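Local atomic coordinates of alpha-ketoglutarate-dependent 2,4-dichlorophenoxyacetate dioxygenase (Bradyrhizobium diazoefficiens, PDB entry 5BKE), a protein that probably catalyses the metal- and 2-oxoglutarate-dependent oxidation of aryloxyalkanoate herbicides such as 2,4-dichlorophenoxyacetate. Residues C167-M172 and S214-I219. Sequence-based numbering, arbitrary orientation.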
loop_
_atom_site.group_PDB
_atom_site.type_symbol
_atom_site.label_atom_id
_atom_site.label_comp_id
_atom_site.label_asym_id
_atom_site.label_seq_id
_atom_site.Cartn_x
_atom_site.Cartn_y
_atom_site.Cartn_z
ATOM N N CYS C 167 14.525 35.324 13.661
ATOM C CA CYS C 167 13.941 36.126 14.750
ATOM C C CYS C 167 15.006 36.913 15.517
ATOM O O CYS C 167 16.137 36.456 15.664
ATOM C CB CYS C 167 13.173 35.231 15.730
ATOM S SG CYS C 167 11.852 34.216 15.020
ATOM N N GLU C 168 14.621 38.088 16.011
ATOM C CA GLU C 168 15.442 38.883 16.925
ATOM C C GLU C 168 15.016 38.619 18.369
ATOM O O GLU C 168 13.869 38.879 18.742
ATOM C CB GLU C 168 15.345 40.378 16.593
ATOM C CG GLU C 168 15.851 40.714 15.199
ATOM C CD GLU C 168 16.083 42.199 14.938
ATOM O OE1 GLU C 168 16.128 43.010 15.899
ATOM O OE2 GLU C 168 16.242 42.545 13.744
ATOM N N HIS C 169 15.937 38.078 19.160
ATOM C CA HIS C 169 15.666 37.744 20.555
ATOM C C HIS C 169 16.346 38.742 21.497
ATOM O O HIS C 169 17.536 39.047 21.342
ATOM C CB HIS C 169 16.199 36.363 20.906
ATOM C CG HIS C 169 15.490 35.222 20.242
ATOM N ND1 HIS C 169 14.830 34.246 20.958
ATOM C CD2 HIS C 169 15.392 34.864 18.937
ATOM C CE1 HIS C 169 14.345 33.344 20.123
ATOM N NE2 HIS C 169 14.681 33.691 18.891
ATOM N N SER C 170 15.585 39.217 22.482
ATOM C CA SER C 170 16.084 40.086 23.538
ATOM C C SER C 170 15.228 39.950 24.795
ATOM O O SER C 170 13.996 39.833 24.703
ATOM C CB SER C 170 16.060 41.546 23.077
ATOM O OG SER C 170 16.419 42.419 24.131
ATOM N N LEU C 171 15.881 40.008 25.959
ATOM C CA LEU C 171 15.175 40.142 27.246
ATOM C C LEU C 171 14.236 41.346 27.291
ATOM O O LEU C 171 13.228 41.320 27.998
ATOM C CB LEU C 171 16.147 40.176 28.425
ATOM C CG LEU C 171 16.659 38.812 28.898
ATOM C CD1 LEU C 171 17.976 38.936 29.649
ATOM C CD2 LEU C 171 15.625 38.071 29.738
ATOM N N MET C 172 14.544 42.376 26.506
ATOM C CA MET C 172 13.689 43.563 26.395
ATOM C C MET C 172 12.337 43.279 25.722
ATOM O O MET C 172 11.352 43.974 25.989
ATOM C CB MET C 172 14.421 44.694 25.664
ATOM C CG MET C 172 15.707 45.172 26.334
ATOM S SD MET C 172 16.387 46.700 25.626
ATOM C CE MET C 172 17.139 46.130 24.099
ATOM N N SER C 214 9.545 33.664 24.225
ATOM C CA SER C 214 9.067 35.003 24.623
ATOM C C SER C 214 10.058 36.131 24.267
ATOM O O SER C 214 9.650 37.267 24.038
ATOM C CB SER C 214 8.771 35.037 26.121
ATOM O OG SER C 214 9.957 34.790 26.862
ATOM N N HIS C 215 11.345 35.805 24.219
ATOM C CA HIS C 215 12.389 36.782 23.872
ATOM C C HIS C 215 12.342 37.240 22.403
ATOM O O HIS C 215 12.782 38.340 22.090
ATOM C CB HIS C 215 13.774 36.258 24.251
ATOM C CG HIS C 215 13.858 35.726 25.652
ATOM N ND1 HIS C 215 13.439 36.445 26.754
ATOM C CD2 HIS C 215 14.328 34.549 26.131
ATOM C CE1 HIS C 215 13.639 35.729 27.848
ATOM N NE2 HIS C 215 14.179 34.576 27.497
ATOM N N ALA C 216 11.778 36.409 21.525
ATOM C CA ALA C 216 11.604 36.749 20.109
ATOM C C ALA C 216 10.474 37.767 19.912
ATOM O O ALA C 216 9.284 37.466 20.130
ATOM C CB ALA C 216 11.378 35.498 19.270
ATOM N N GLY C 217 10.863 38.979 19.514
ATOM C CA GLY C 217 9.930 40.084 19.385
ATOM C C GLY C 217 9.671 40.555 17.976
ATOM O O GLY C 217 8.774 41.366 17.759
ATOM N N LYS C 218 10.456 40.067 17.019
ATOM C CA LYS C 218 10.180 40.314 15.600
ATOM C C LYS C 218 10.843 39.273 14.699
ATOM O O LYS C 218 11.805 38.610 15.100
ATOM C CB LYS C 218 10.579 41.745 15.185
ATOM C CG LYS C 218 12.071 41.973 14.981
ATOM C CD LYS C 218 12.364 43.347 14.385
ATOM C CE LYS C 218 11.978 43.441 12.913
ATOM N NZ LYS C 218 12.136 44.832 12.408
ATOM N N ILE C 219 10.298 39.139 13.491
ATOM C CA ILE C 219 10.944 38.417 12.403
ATOM C C ILE C 219 11.657 39.456 11.530
ATOM O O ILE C 219 11.064 40.468 11.144
ATOM C CB ILE C 219 9.934 37.542 11.611
ATOM C CG1 ILE C 219 9.404 36.412 12.513
ATOM C CG2 ILE C 219 10.579 36.973 10.348
ATOM C CD1 ILE C 219 8.129 35.732 12.041
#
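His-169 receives the methyl of Ala-216 over the centre of one imidazole face, a CH-pi contact with CB 3.8 Å from the ring centroid. The antiparallel edge strand 216-219 is joined to 167-169 by hydrogen bonds from Gly-217 N to Glu-168 O and from Glu-168 N to Lys-218 O; Gly-217 and Lys-218 both face Glu-168, a classic beta bulge. On the same face as the ring, Cys-167 SG packs 4.1 Å from Ile-219 CG1, both residues touching Leu-231 of helix 224-238. An alanine in place of His-169 would probably leave the Ala-216 methyl facing a gap and Ser-119 OG without its ND1 partner. The opposite face, with Glu-168 and Lys-218 partly exposed, is less enclosed: the Lys-218 chi1 of 77° puts CG between backbone N and carbonyl carbon, 4.0 Å from Glu-168 CB, and the methylenes run alongside. Glu-168 OE2 and Lys-218 NZ stay 4.9 Å apart, too far for a salt bridge. Ser-170 N donates to His-215 O from above the carbonyl plane, while Leu-171 CD2 touches His-215 CE1 at 3.6 Å. His-215, bonded through ND1 to Ser-174, neighbours the manganese ligand His-115, consistent with a second-shell role, its position probably set partly by this sheet edge.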